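Local coordinates for protein DNA primase (PDB 2AU3) that probably synthesises, as a zinc-binding primase of the DnaG family, the short RNA primers that DNA polymerase extends during replication, at residues G349-T354 with R371-F376; A385-F390 with E399-K404; K357-R360 with E365-R368. One frame throughout, in Å; residues are numbered along the deposited sequence.

Interaction 1: residues G349-T354 with R371-F376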
loop_
_atom_site.group_PDB
_atom_site.type_symbol
_atom_site.label_atom_id
_atom_site.label_comp_id
_atom_site.label_asym_id
_atom_site.label_seq_id
_atom_site.Cartn_x
_atom_site.Cartn_y
_atom_site.Cartn_z
ATOM N N GLY A 349 -12.774 -14.945 -16.960
ATOM C CA GLY A 349 -12.836 -14.312 -18.279
ATOM C C GLY A 349 -12.892 -12.781 -18.250
ATOM O O GLY A 349 -13.347 -12.172 -17.266
ATOM N N GLU A 350 -12.405 -12.166 -19.324
ATOM C CA GLU A 350 -12.511 -10.719 -19.523
ATOM C C GLU A 350 -13.978 -10.264 -19.542
ATOM O O GLU A 350 -14.847 -11.000 -19.983
ATOM C CB GLU A 350 -11.790 -10.306 -20.805
ATOM C CG GLU A 350 -11.670 -8.797 -21.008
ATOM C CD GLU A 350 -12.830 -8.229 -21.810
ATOM O OE1 GLU A 350 -13.355 -8.951 -22.677
ATOM O OE2 GLU A 350 -13.227 -7.075 -21.564
ATOM N N LEU A 351 -14.235 -9.069 -19.015
ATOM C CA LEU A 351 -15.593 -8.534 -18.870
ATOM C C LEU A 351 -16.492 -8.735 -20.131
ATOM O O LEU A 351 -17.545 -9.366 -20.067
ATOM C CB LEU A 351 -15.520 -7.038 -18.527
ATOM C CG LEU A 351 -16.860 -6.316 -18.353
ATOM C CD1 LEU A 351 -17.546 -6.841 -17.092
ATOM C CD2 LEU A 351 -16.652 -4.793 -18.280
ATOM N N PHE A 352 -16.082 -8.178 -21.260
ATOM C CA PHE A 352 -16.962 -8.137 -22.439
ATOM C C PHE A 352 -17.075 -9.506 -23.102
ATOM O O PHE A 352 -18.141 -9.883 -23.593
ATOM C CB PHE A 352 -16.488 -7.082 -23.438
ATOM C CG PHE A 352 -16.696 -5.672 -22.953
ATOM C CD1 PHE A 352 -17.969 -5.129 -22.898
ATOM C CD2 PHE A 352 -15.608 -4.898 -22.513
ATOM C CE1 PHE A 352 -18.171 -3.804 -22.415
ATOM C CE2 PHE A 352 -15.798 -3.567 -22.043
ATOM C CZ PHE A 352 -17.077 -3.032 -21.996
ATOM N N GLU A 353 -15.976 -10.253 -23.075
ATOM C CA GLU A 353 -15.962 -11.597 -23.598
ATOM C C GLU A 353 -16.907 -12.461 -22.775
ATOM O O GLU A 353 -17.690 -13.233 -23.334
ATOM C CB GLU A 353 -14.534 -12.113 -23.604
ATOM C CG GLU A 353 -14.347 -13.612 -23.707
ATOM C CD GLU A 353 -12.866 -13.965 -23.694
ATOM O OE1 GLU A 353 -12.062 -13.125 -24.182
ATOM O OE2 GLU A 353 -12.498 -15.041 -23.156
ATOM N N THR A 354 -16.906 -12.263 -21.455
ATOM C CA THR A 354 -17.844 -12.956 -20.568
ATOM C C THR A 354 -19.326 -12.532 -20.757
ATOM O O THR A 354 -20.222 -13.382 -20.764
ATOM C CB THR A 354 -17.392 -12.827 -19.087
ATOM O OG1 THR A 354 -16.042 -13.281 -18.971
ATOM C CG2 THR A 354 -18.161 -13.793 -18.186
ATOM N N ARG A 371 -24.234 -2.749 -22.956
ATOM C CA ARG A 371 -24.291 -1.419 -23.544
ATOM C C ARG A 371 -23.876 -0.361 -22.527
ATOM O O ARG A 371 -23.232 0.599 -22.881
ATOM C CB ARG A 371 -25.663 -1.136 -24.163
ATOM C CG ARG A 371 -26.545 -0.196 -23.383
ATOM C CD ARG A 371 -28.037 -0.203 -23.813
ATOM N NE ARG A 371 -28.326 0.848 -24.786
ATOM C CZ ARG A 371 -29.531 1.354 -25.021
ATOM N NH1 ARG A 371 -30.599 0.903 -24.365
ATOM N NH2 ARG A 371 -29.673 2.307 -25.934
ATOM N N TYR A 372 -24.221 -0.562 -21.259
ATOM C CA TYR A 372 -23.732 0.318 -20.192
ATOM C C TYR A 372 -22.189 0.296 -20.070
ATOM O O TYR A 372 -21.557 1.336 -20.076
ATOM C CB TYR A 372 -24.405 -0.046 -18.878
ATOM C CG TYR A 372 -23.839 0.619 -17.649
ATOM C CD1 TYR A 372 -24.210 1.920 -17.297
ATOM C CD2 TYR A 372 -22.977 -0.067 -16.811
ATOM C CE1 TYR A 372 -23.704 2.527 -16.156
ATOM C CE2 TYR A 372 -22.478 0.523 -15.662
ATOM C CZ TYR A 372 -22.830 1.820 -15.347
ATOM O OH TYR A 372 -22.322 2.397 -14.214
ATOM N N TYR A 373 -21.582 -0.878 -19.945
ATOM C CA TYR A 373 -20.112 -0.925 -19.832
ATOM C C TYR A 373 -19.422 -0.395 -21.071
ATOM O O TYR A 373 -18.392 0.275 -20.987
ATOM C CB TYR A 373 -19.611 -2.335 -19.534
ATOM C CG TYR A 373 -19.903 -2.761 -18.144
ATOM C CD1 TYR A 373 -19.630 -1.921 -17.079
ATOM C CD2 TYR A 373 -20.519 -3.990 -17.894
ATOM C CE1 TYR A 373 -19.940 -2.288 -15.780
ATOM C CE2 TYR A 373 -20.822 -4.384 -16.607
ATOM C CZ TYR A 373 -20.523 -3.531 -15.548
ATOM O OH TYR A 373 -20.821 -3.897 -14.259
ATOM N N LEU A 374 -19.985 -0.727 -22.225
ATOM C CA LEU A 374 -19.477 -0.233 -23.503
ATOM C C LEU A 374 -19.281 1.271 -23.547
ATOM O O LEU A 374 -18.369 1.750 -24.243
ATOM C CB LEU A 374 -20.402 -0.653 -24.640
ATOM C CG LEU A 374 -19.691 -1.115 -25.913
ATOM C CD1 LEU A 374 -18.736 -2.230 -25.615
ATOM C CD2 LEU A 374 -20.682 -1.503 -27.016
ATOM N N GLY A 375 -20.129 2.011 -22.827
ATOM C CA GLY A 375 -20.114 3.458 -22.855
ATOM C C GLY A 375 -18.928 4.078 -22.125
ATOM O O GLY A 375 -18.797 5.302 -22.082
ATOM N N PHE A 376 -18.070 3.240 -21.534
ATOM C CA PHE A 376 -16.893 3.739 -20.786
ATOM C C PHE A 376 -15.563 3.450 -21.520
ATOM O O PHE A 376 -14.468 3.818 -21.052
ATOM C CB PHE A 376 -16.879 3.181 -19.350
ATOM C CG PHE A 376 -18.085 3.563 -18.527
ATOM C CD1 PHE A 376 -18.204 4.841 -17.974
ATOM C CD2 PHE A 376 -19.098 2.640 -18.283
ATOM C CE1 PHE A 376 -19.329 5.202 -17.211
ATOM C CE2 PHE A 376 -20.210 2.982 -17.483
ATOM C CZ PHE A 376 -20.330 4.267 -16.964
#
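Just ahead of Leu351 and Phe352, the residues that press on Tyr373 and Leu374, the carbonyl oxygen of Glu350 is gripped twice by Thr354. The backbone Thr354 N reaches Glu350 O at 2.8 Å, and Thr354 OG1 meets that same Glu350 O at 2.8 Å from well above the carbonyl plane. Glu350 is the N-cap of helix 351-358, and its carboxylate folds back over the first turn. Glu350 OE1 accepts from Glu353 N at 3.0 Å. The bond from Phe352 N to Glu350 OE2 is longer, 3.1 Å, but almost straight. Both amides come in from above the carboxylate plane, and the partial positive charge of the helix start would probably favour the ionised carboxylate.

Helix 351-358 and helix 363-374 are consecutive in the helical domain of DnaG and run roughly antiparallel; here the beginning of one meets the end of the other. Leu351, with CG anti to its N (chi1 179°), comes at about a right angle to Tyr373 and sets CD2 over one face of the ring, a CH-pi contact 4.2 Å from Leu351 CD2 to the ring centroid. The methyl is displaced toward the rim, on the CG side, and it also lies over a face of the Phe352 ring, wedged between the two aromatics. Tyr372 CD2 sits over the opposite face of Tyr373.

Phe352 CE1 lies 3.5 Å from Tyr373 CB, met obliquely, while Leu374 N sits at the ring edge near its plane. The same Phe352 CE1 touches Leu374 CD1 at 3.6 Å. Ile308 of helix 298-313 packs on both Leu351 and Tyr373, so the Toprim region closes one flank, while Leu386 of helix 380-394 reaches Phe352 and Leu374.

Interaction 2: residues A385-F390 with E399-K404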
loop_
_atom_site.group_PDB
_atom_site.type_symbol
_atom_site.label_atom_id
_atom_site.label_comp_id
_atom_site.label_asym_id
_atom_site.label_seq_id
_atom_site.Cartn_x
_atom_site.Cartn_y
_atom_site.Cartn_z
ATOM N N ALA A 385 -15.825 -3.086 -32.369
ATOM C CA ALA A 385 -15.604 -4.521 -32.534
ATOM C C ALA A 385 -16.409 -5.297 -31.513
ATOM O O ALA A 385 -16.972 -6.348 -31.822
ATOM C CB ALA A 385 -14.139 -4.842 -32.380
ATOM N N LEU A 386 -16.469 -4.760 -30.295
ATOM C CA LEU A 386 -17.254 -5.394 -29.245
ATOM C C LEU A 386 -18.739 -5.300 -29.580
ATOM O O LEU A 386 -19.458 -6.292 -29.480
ATOM C CB LEU A 386 -16.929 -4.795 -27.862
ATOM C CG LEU A 386 -15.534 -5.160 -27.322
ATOM C CD1 LEU A 386 -15.121 -4.277 -26.115
ATOM C CD2 LEU A 386 -15.404 -6.649 -26.976
ATOM N N ALA A 387 -19.186 -4.124 -30.024
ATOM C CA ALA A 387 -20.574 -3.955 -30.419
ATOM C C ALA A 387 -20.907 -4.892 -31.577
ATOM O O ALA A 387 -21.936 -5.551 -31.557
ATOM C CB ALA A 387 -20.876 -2.505 -30.789
ATOM N N SER A 388 -20.015 -4.970 -32.566
ATOM C CA SER A 388 -20.241 -5.814 -33.736
ATOM C C SER A 388 -20.434 -7.274 -33.356
ATOM O O SER A 388 -21.334 -7.927 -33.868
ATOM C CB SER A 388 -19.097 -5.679 -34.745
ATOM O OG SER A 388 -18.994 -4.348 -35.182
ATOM N N GLU A 389 -19.589 -7.770 -32.458
ATOM C CA GLU A 389 -19.626 -9.168 -32.032
ATOM C C GLU A 389 -20.963 -9.507 -31.366
ATOM O O GLU A 389 -21.574 -10.543 -31.670
ATOM C CB GLU A 389 -18.462 -9.455 -31.071
ATOM C CG GLU A 389 -17.945 -10.887 -31.081
ATOM C CD GLU A 389 -16.943 -11.176 -29.955
ATOM O OE1 GLU A 389 -16.164 -10.269 -29.577
ATOM O OE2 GLU A 389 -16.924 -12.324 -29.451
ATOM N N PHE A 390 -21.410 -8.626 -30.461
ATOM C CA PHE A 390 -22.675 -8.796 -29.754
ATOM C C PHE A 390 -23.869 -8.727 -30.729
ATOM O O PHE A 390 -24.796 -9.536 -30.634
ATOM C CB PHE A 390 -22.825 -7.724 -28.683
ATOM C CG PHE A 390 -23.772 -8.088 -27.574
ATOM C CD1 PHE A 390 -23.289 -8.594 -26.377
ATOM C CD2 PHE A 390 -25.142 -7.875 -27.707
ATOM C CE1 PHE A 390 -24.159 -8.913 -25.323
ATOM C CE2 PHE A 390 -26.024 -8.185 -26.660
ATOM C CZ PHE A 390 -25.530 -8.711 -25.464
ATOM N N GLU A 399 -27.578 0.338 -33.074
ATOM C CA GLU A 399 -27.995 1.614 -32.514
ATOM C C GLU A 399 -28.510 1.494 -31.070
ATOM O O GLU A 399 -28.475 2.469 -30.316
ATOM C CB GLU A 399 -29.007 2.334 -33.440
ATOM C CG GLU A 399 -29.805 1.438 -34.402
ATOM C CD GLU A 399 -28.986 0.891 -35.573
ATOM O OE1 GLU A 399 -28.485 1.700 -36.398
ATOM O OE2 GLU A 399 -28.845 -0.352 -35.676
ATOM N N ILE A 400 -28.956 0.299 -30.681
ATOM C CA ILE A 400 -29.277 0.009 -29.277
ATOM C C ILE A 400 -27.984 -0.118 -28.453
ATOM O O ILE A 400 -27.839 0.496 -27.392
ATOM C CB ILE A 400 -30.113 -1.310 -29.151
ATOM C CG1 ILE A 400 -31.492 -1.188 -29.835
ATOM C CG2 ILE A 400 -30.222 -1.758 -27.680
ATOM C CD1 ILE A 400 -32.307 0.059 -29.447
ATOM N N LEU A 401 -27.049 -0.915 -28.967
ATOM C CA LEU A 401 -25.768 -1.152 -28.327
ATOM C C LEU A 401 -24.890 0.098 -28.188
ATOM O O LEU A 401 -24.155 0.239 -27.212
ATOM C CB LEU A 401 -24.996 -2.249 -29.066
ATOM C CG LEU A 401 -25.686 -3.609 -29.219
ATOM C CD1 LEU A 401 -24.809 -4.540 -30.059
ATOM C CD2 LEU A 401 -26.004 -4.220 -27.845
ATOM N N LEU A 402 -24.957 0.990 -29.165
ATOM C CA LEU A 402 -24.159 2.215 -29.123
ATOM C C LEU A 402 -24.890 3.371 -28.424
ATOM O O LEU A 402 -24.383 4.498 -28.376
ATOM C CB LEU A 402 -23.696 2.606 -30.526
ATOM C CG LEU A 402 -22.708 1.631 -31.165
ATOM C CD1 LEU A 402 -22.053 2.245 -32.393
ATOM C CD2 LEU A 402 -21.633 1.181 -30.157
ATOM N N MET A 403 -26.061 3.064 -27.859
ATOM C CA MET A 403 -26.890 4.022 -27.125
ATOM C C MET A 403 -27.239 5.263 -27.961
ATOM O O MET A 403 -27.282 6.389 -27.442
ATOM C CB MET A 403 -26.267 4.383 -25.756
ATOM C CG MET A 403 -26.640 3.395 -24.626
ATOM S SD MET A 403 -26.053 3.811 -22.937
ATOM C CE MET A 403 -24.303 3.795 -23.155
ATOM N N LYS A 404 -27.482 5.031 -29.255
ATOM C CA LYS A 404 -27.928 6.057 -30.201
ATOM C C LYS A 404 -29.422 6.315 -30.038
ATOM O O LYS A 404 -30.245 5.446 -30.340
ATOM C CB LYS A 404 -27.645 5.632 -31.648
ATOM C CG LYS A 404 -26.330 4.900 -31.854
ATOM C CD LYS A 404 -25.811 5.067 -33.276
ATOM C CE LYS A 404 -24.286 4.968 -33.326
ATOM N NZ LYS A 404 -23.616 6.279 -33.476
#
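The short helix 398-401 and the turn that caps it dock on helix 380-394 through a small apolar patch near the C-terminal end of the modelled chain, within the helical domain, in which Leu401 and Leu402 lie against Ala387 and Phe390. Ala387 and Phe390 are three residues apart, so they share one face of their helix. Because Ala387 carries only a methyl, the two backbones come close, with Ala387 CA and Leu401 CA 6.3 Å apart.

Leu401 does most of the touching, and its two methyls have different jobs. CD1 lies against the backbone of Ala387, with Leu401 CD1 only 3.4 Å from Ala387 O, and also brushes the CB of Phe390. CD2 goes to the aromatic ring, meeting Phe390 CD2 at 3.8 Å from an oblique direction. The Phe390 ring is carried to that methyl by a first torsion that sets CG anti to N (chi1 -157°).

Helix 398-401 stops in a Schellman motif. Lys404 N bonds back to Glu399 O at 2.9 Å, and Met403 N to Ile400 O at 3.2 Å, with Met403 in the positive-phi C-prime position. Leu402, the first residue to leave helical backbone angles, therefore sits within the capping turn. It still contributes to the patch: its CB points along the interface, but CG lies anti to the carbonyl carbon (chi1 -66°) and the end of the chain swings back, bringing Leu402 CD2 to 3.8 Å from Ala387 CB.

No hydrogen bond joins the two segments; the side chains that meet are all apolar. Beyond them, the Phe390 ring stacks on Phe370 of helix 363-374 and meets the Tyr394 ring with the planes at about 50°, while Val396, in the link between the two helices, touches both Phe390 and Leu401.

Interaction 3: residues K357-R360 with E365-R368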
loop_
_atom_site.group_PDB
_atom_site.type_symbol
_atom_site.label_atom_id
_atom_site.label_comp_id
_atom_site.label_asym_id
_atom_site.label_seq_id
_atom_site.Cartn_x
_atom_site.Cartn_y
_atom_site.Cartn_z
ATOM N N LYS A 357 -20.385 -14.172 -23.930
ATOM C CA LYS A 357 -20.556 -15.608 -23.683
ATOM C C LYS A 357 -21.864 -15.950 -22.948
ATOM O O LYS A 357 -22.511 -16.978 -23.252
ATOM C CB LYS A 357 -19.359 -16.148 -22.906
ATOM C CG LYS A 357 -19.197 -17.671 -22.948
ATOM C CD LYS A 357 -18.156 -18.159 -21.927
ATOM C CE LYS A 357 -18.448 -19.587 -21.473
ATOM N NZ LYS A 357 -17.448 -20.604 -21.977
ATOM N N THR A 358 -22.252 -15.095 -21.994
ATOM C CA THR A 358 -23.378 -15.386 -21.102
ATOM C C THR A 358 -24.686 -14.607 -21.361
ATOM O O THR A 358 -25.688 -14.841 -20.688
ATOM C CB THR A 358 -22.959 -15.231 -19.619
ATOM O OG1 THR A 358 -22.438 -13.912 -19.391
ATOM C CG2 THR A 358 -21.791 -16.150 -19.281
ATOM N N ALA A 359 -24.680 -13.683 -22.317
ATOM C CA ALA A 359 -25.870 -12.873 -22.569
ATOM C C ALA A 359 -27.085 -13.774 -22.798
ATOM O O ALA A 359 -28.198 -13.418 -22.415
ATOM C CB ALA A 359 -25.657 -11.941 -23.740
ATOM N N ARG A 360 -26.833 -14.946 -23.389
ATOM C CA ARG A 360 -27.794 -16.054 -23.504
ATOM C C ARG A 360 -28.681 -16.311 -22.268
ATOM O O ARG A 360 -29.796 -16.826 -22.396
ATOM C CB ARG A 360 -27.047 -17.358 -23.813
ATOM C CG ARG A 360 -26.707 -17.562 -25.280
ATOM C CD ARG A 360 -27.934 -17.562 -26.186
ATOM N NE ARG A 360 -27.548 -17.629 -27.600
ATOM C CZ ARG A 360 -28.378 -17.413 -28.619
ATOM N NH1 ARG A 360 -29.651 -17.122 -28.383
ATOM N NH2 ARG A 360 -27.938 -17.494 -29.873
ATOM N N GLU A 365 -31.429 -8.289 -19.735
ATOM C CA GLU A 365 -30.628 -7.714 -18.662
ATOM C C GLU A 365 -29.169 -7.619 -19.081
ATOM O O GLU A 365 -28.488 -6.670 -18.732
ATOM C CB GLU A 365 -30.778 -8.534 -17.376
ATOM C CG GLU A 365 -30.278 -7.849 -16.107
ATOM C CD GLU A 365 -30.981 -6.529 -15.801
ATOM O OE1 GLU A 365 -32.193 -6.395 -16.118
ATOM O OE2 GLU A 365 -30.315 -5.626 -15.229
ATOM N N LYS A 366 -28.714 -8.594 -19.856
ATOM C CA LYS A 366 -27.309 -8.689 -20.237
ATOM C C LYS A 366 -26.951 -7.667 -21.317
ATOM O O LYS A 366 -25.811 -7.197 -21.391
ATOM C CB LYS A 366 -26.957 -10.108 -20.700
ATOM C CG LYS A 366 -26.930 -11.171 -19.581
ATOM C CD LYS A 366 -25.614 -11.155 -18.810
ATOM C CE LYS A 366 -25.240 -12.524 -18.303
ATOM N NZ LYS A 366 -24.014 -12.477 -17.463
ATOM N N THR A 367 -27.924 -7.335 -22.162
ATOM C CA THR A 367 -27.738 -6.289 -23.161
ATOM C C THR A 367 -27.588 -4.958 -22.442
ATOM O O THR A 367 -26.754 -4.136 -22.818
ATOM C CB THR A 367 -28.927 -6.234 -24.126
ATOM O OG1 THR A 367 -28.905 -7.381 -24.983
ATOM C CG2 THR A 367 -28.784 -5.040 -25.098
ATOM N N ARG A 368 -28.401 -4.759 -21.400
ATOM C CA ARG A 368 -28.359 -3.534 -20.605
ATOM C C ARG A 368 -26.959 -3.299 -20.056
ATOM O O ARG A 368 -26.415 -2.195 -20.164
ATOM C CB ARG A 368 -29.339 -3.636 -19.437
ATOM C CG ARG A 368 -30.260 -2.453 -19.327
ATOM C CD ARG A 368 -30.284 -1.827 -17.931
ATOM N NE ARG A 368 -31.398 -2.356 -17.152
ATOM C CZ ARG A 368 -31.792 -1.892 -15.978
ATOM N NH1 ARG A 368 -31.165 -0.878 -15.387
ATOM N NH2 ARG A 368 -32.824 -2.461 -15.394
#
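Lys366 reaches back across the short link between the two helices to Thr358, and its ammonium donates to the threonine hydroxyl, Lys366 NZ to Thr358 OG1 at 2.9 Å. The lysine is not extended. CG lies anti to the carbonyl carbon (chi1 -71°), the chain then folds at chi2 (-82°) and bends again at chi3, and only the last torsion is straight. Folded this way, the aliphatic part runs over the backbone of the opposite segment: Lys366 CB sits 3.5 Å from Ala359 CA, CG follows beside it, and Lys366 CE comes to 3.4 Å from Thr358 O before NZ turns to the hydroxyl.

Together these residues close a short helical hairpin, in which helix 351-358 ends and helix 363-374 begins within a few residues. The nearest CA atoms, those of Ala359 and Lys366, are 5.0 Å apart, and the two CB atoms of this pair lie 3.8 Å apart.

Thr358 holds OG1 between its backbone N and carbonyl carbon (chi1 56°), with the methyl beside N. In that position the hydroxyl also bonds to Thr354 O one turn earlier, so it is held from two sides and its rotation is fixed. With a leucine in place of Lys366 the ammonium is gone, and Thr358 OG1 would probably lose the donor that ties it to the next helix. Glu361 OE1 is a second, weak and long-range charge partner for the same NZ. On the inner flank of the hairpin, Phe390 and Tyr394 of helix 380-394 pack on Ala359.

How the interactions relate
Interactions 1 and 3 join the same two helices, 351-358 and 363-374, at opposite ends of their hairpin: interaction 3 at the turn, interaction 1 where the hairpin opens toward the Toprim region. Their chemistry differs accordingly. Interaction 1 is buried and aromatic, interaction 3 only partly buried and tied by a lysine-threonine bond. Interaction 2, also largely buried, has no hydrogen bond across it and joins apolar side chains, and brings in helices 380-394 and 398-401. It touches both of the others through Leu401: Leu401 O lies 3.7 Å from Arg371 CB of interaction 1, and Leu401 CD2 lies 4.0 Å from Thr367 CG2 of interaction 3. None lies near the annotated metal sites.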